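Local coordinates for Mn transporter subunit (PDB 3UJP), which binds manganese and probably delivers it to an ABC-type uptake transporter, as related solute-binding proteins do, at residues Met214-Ala219 with Pro225-Thr230. Sequence-based numbering, arbitrary orientation.
Sequences MWPINA and PKQVQT
Gln227, on helix 225-236, lays its side chain across the backbone carbonyl of Met214, where the chain turns a corner after strand 210-213. Its CB comes closest, 3.3 Å from Met214 O, and the chain then runs past that oxygen: CG lies 3.5 Å from Met214 O. The first torsion sets this course, with CG anti to the carbonyl carbon and beside the backbone N (chi1 -83°), and beyond CG the chain is extended. At the amide, CD is 3.4 Å from Met214 O, yet no hydrogen bond forms across the contact. NE2 goes on to the neighbouring residues, 3.9 Å from Trp215 CB and, in a looser approach, 4.2 Å from Pro216 CD; the Gln227 side chain as a whole crosses that of Pro216 at about a right angle. OE1 instead accepts a hydrogen bond from Thr224 N, which ties the amide to the residue just before the helix segment. The strand, loop and helix form a β-α unit of the C-terminal lobe, consistent with the cluster A-I (ZnuA-like) solute-binding fold, and the loop brings the Trp215 side chain to about 7 Å from the bound manganese ion. The indole of Trp215 extends to the side remote from Gln227 and meets the ring of Phe223, their planes nearly parallel. Replacing Gln227 by an alanine would probably leave Thr224 N without this acceptor and open a gap beside Trp215 CB and Pro216. The Met214 side chain adds a smaller apolar contact with Val228: its CG packs 3.9 Å from Val228 CA, and its SD lies 4.2 Å from Val228 CB. Helix 252-256 adjoins both residues, with Gln254 touching Met214 and Gln256 touching Val228.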
ATOM      1  N   MET A 214      27.568   8.245  26.301  1.00 76.08           N
ATOM      2  CA  MET A 214      27.428   7.612  27.611  1.00 78.00           C
ATOM      3  C   MET A 214      27.738   6.108  27.525  1.00 79.95           C
ATOM      4  O   MET A 214      28.069   5.470  28.532  1.00 84.96           O
ATOM      5  CB  MET A 214      26.040   7.865  28.187  1.00 74.42           C
ATOM      6  CG  MET A 214      26.002   7.928  29.679  1.00 71.69           C
ATOM      7  SD  MET A 214      24.602   8.934  30.193  1.00 88.55           S
ATOM      8  CE  MET A 214      23.198   7.885  29.785  1.00 73.22           C
ATOM      9  N   TRP A 215      27.636   5.564  26.307  1.00 75.50           N
ATOM     10  CA  TRP A 215      28.045   4.191  25.990  1.00 71.55           C
ATOM     11  C   TRP A 215      28.205   3.993  24.480  1.00 68.86           C
ATOM     12  O   TRP A 215      27.401   4.500  23.685  1.00 68.95           O
ATOM     13  CB  TRP A 215      27.067   3.168  26.569  1.00 68.65           C
ATOM     14  CG  TRP A 215      25.726   3.215  25.969  1.00 64.01           C
ATOM     15  CD1 TRP A 215      25.330   2.607  24.837  1.00 69.27           C
ATOM     16  CD2 TRP A 215      24.588   3.918  26.475  1.00 64.70           C
ATOM     17  NE1 TRP A 215      24.012   2.873  24.599  1.00 69.92           N
ATOM     18  CE2 TRP A 215      23.533   3.681  25.592  1.00 64.73           C
ATOM     19  CE3 TRP A 215      24.362   4.709  27.601  1.00 71.81           C
ATOM     20  CZ2 TRP A 215      22.261   4.204  25.788  1.00 69.03           C
ATOM     21  CZ3 TRP A 215      23.110   5.232  27.798  1.00 73.35           C
ATOM     22  CH2 TRP A 215      22.068   4.977  26.898  1.00 72.40           C
ATOM     23  N   PRO A 216      29.246   3.240  24.091  1.00 71.36           N
ATOM     24  CA  PRO A 216      29.686   3.105  22.704  1.00 71.00           C
ATOM     25  C   PRO A 216      28.531   2.721  21.805  1.00 69.99           C
ATOM     26  O   PRO A 216      28.218   3.454  20.850  1.00 71.50           O
ATOM     27  CB  PRO A 216      30.682   1.942  22.774  1.00 72.33           C
ATOM     28  CG  PRO A 216      31.175   1.911  24.174  1.00 71.18           C
ATOM     29  CD  PRO A 216      29.995   2.349  24.998  1.00 72.09           C
ATOM     30  N   ILE A 217      27.917   1.575  22.127  1.00 71.06           N
ATOM     31  CA  ILE A 217      26.855   0.949  21.340  1.00 64.65           C
ATOM     32  C   ILE A 217      25.964   0.203  22.330  1.00 63.87           C
ATOM     33  O   ILE A 217      26.248   0.200  23.504  1.00 69.80           O
ATOM     34  CB  ILE A 217      27.473  -0.014  20.349  1.00 63.30           C
ATOM     35  CG1 ILE A 217      26.545  -0.296  19.165  1.00 65.01           C
ATOM     36  CG2 ILE A 217      27.910  -1.263  21.053  1.00 68.92           C
ATOM     37  CD1 ILE A 217      27.155  -1.247  18.133  1.00 61.39           C
ATOM     38  N   ASN A 218      24.895  -0.432  21.884  1.00 63.69           N
ATOM     39  CA  ASN A 218      23.972  -1.077  22.820  1.00 68.37           C
ATOM     40  C   ASN A 218      24.268  -2.527  23.167  1.00 75.60           C
ATOM     41  O   ASN A 218      24.637  -3.305  22.310  1.00 78.83           O
ATOM     42  CB  ASN A 218      22.582  -1.037  22.235  1.00 68.41           C
ATOM     43  CG  ASN A 218      22.147   0.342  21.932  1.00 67.77           C
ATOM     44  OD1 ASN A 218      22.151   0.774  20.785  1.00 72.07           O
ATOM     45  ND2 ASN A 218      21.781   1.064  22.965  1.00 62.40           N
ATOM     46  N   ALA A 219      24.259  -2.923  24.438  1.00 72.08           N
ATOM     47  CA  ALA A 219      24.914  -4.214  24.696  1.00 74.96           C
ATOM     48  C   ALA A 219      24.408  -5.194  25.757  1.00 83.32           C
ATOM     49  O   ALA A 219      25.039  -6.238  25.978  1.00 88.06           O
ATOM     50  CB  ALA A 219      26.431  -3.999  24.868  1.00 79.18           C
ATOM     51  N   PRO A 225      27.332   3.784  36.242  1.00 76.83           N
ATOM     52  CA  PRO A 225      27.463   5.131  36.796  1.00 75.64           C
ATOM     53  C   PRO A 225      28.878   5.713  36.709  1.00 79.18           C
ATOM     54  O   PRO A 225      29.012   6.920  36.966  1.00 78.41           O
ATOM     55  CB  PRO A 225      27.035   4.948  38.251  1.00 74.91           C
ATOM     56  CG  PRO A 225      26.490   3.551  38.336  1.00 74.83           C
ATOM     57  CD  PRO A 225      27.175   2.780  37.295  1.00 72.85           C
ATOM     58  N   LYS A 226      29.891   4.900  36.377  1.00 74.39           N
ATOM     59  CA  LYS A 226      31.204   5.438  35.995  1.00 78.93           C
ATOM     60  C   LYS A 226      31.060   6.021  34.588  1.00 80.12           C
ATOM     61  O   LYS A 226      31.786   6.946  34.209  1.00 75.89           O
ATOM     62  CB  LYS A 226      32.327   4.386  36.051  1.00 76.24           C
ATOM     63  CG  LYS A 226      33.758   4.930  35.840  1.00 80.28           C
ATOM     64  CD  LYS A 226      34.843   3.814  35.744  1.00101.51           C
ATOM     65  CE  LYS A 226      36.178   4.156  36.484  1.00107.37           C
ATOM     66  NZ  LYS A 226      37.163   3.008  36.669  1.00 93.42           N
ATOM     67  N   GLN A 227      30.093   5.503  33.829  1.00 79.98           N
ATOM     68  CA  GLN A 227      29.868   5.979  32.469  1.00 74.54           C
ATOM     69  C   GLN A 227      29.181   7.334  32.456  1.00 80.00           C
ATOM     70  O   GLN A 227      29.685   8.273  31.838  1.00 83.23           O
ATOM     71  CB  GLN A 227      29.110   4.960  31.623  1.00 73.09           C
ATOM     72  CG  GLN A 227      30.005   3.882  31.013  1.00 75.08           C
ATOM     73  CD  GLN A 227      29.214   2.807  30.263  1.00 76.45           C
ATOM     74  OE1 GLN A 227      28.097   2.458  30.651  1.00 76.09           O
ATOM     75  NE2 GLN A 227      29.792   2.287  29.185  1.00 67.86           N
ATOM     76  N   VAL A 228      28.046   7.458  33.133  1.00 75.48           N
ATOM     77  CA  VAL A 228      27.434   8.774  33.241  1.00 71.45           C
ATOM     78  C   VAL A 228      28.407   9.725  33.898  1.00 74.37           C
ATOM     79  O   VAL A 228      28.309  10.938  33.704  1.00 82.35           O
ATOM     80  CB  VAL A 228      26.195   8.758  34.079  1.00 66.65           C
ATOM     81  CG1 VAL A 228      25.772   7.321  34.353  1.00 75.46           C
ATOM     82  CG2 VAL A 228      26.454   9.493  35.366  1.00 65.57           C
ATOM     83  N   GLN A 229      29.341   9.168  34.674  1.00 75.01           N
ATOM     84  CA  GLN A 229      30.319   9.955  35.422  1.00 79.76           C
ATOM     85  C   GLN A 229      31.349  10.561  34.496  1.00 82.70           C
ATOM     86  O   GLN A 229      31.617  11.756  34.559  1.00 88.16           O
ATOM     87  CB  GLN A 229      31.027   9.093  36.476  1.00 87.34           C
ATOM     88  CG  GLN A 229      32.171   9.789  37.197  1.00 91.49           C
ATOM     89  CD  GLN A 229      31.722  11.081  37.869  1.00105.88           C
ATOM     90  OE1 GLN A 229      30.545  11.231  38.226  1.00 94.17           O
ATOM     91  NE2 GLN A 229      32.655  12.030  38.039  1.00103.89           N
ATOM     92  N   THR A 230      31.931   9.717  33.651  1.00 79.27           N
ATOM     93  CA  THR A 230      32.873  10.146  32.629  1.00 75.30           C
ATOM     94  C   THR A 230      32.259  11.240  31.786  1.00 80.72           C
ATOM     95  O   THR A 230      32.921  12.204  31.424  1.00 88.20           O
ATOM     96  CB  THR A 230      33.246   8.997  31.678  1.00 79.64           C
ATOM     97  OG1 THR A 230      34.009   7.990  32.374  1.00 77.33           O
ATOM     98  CG2 THR A 230      34.041   9.538  30.486  1.00 71.66           C
TER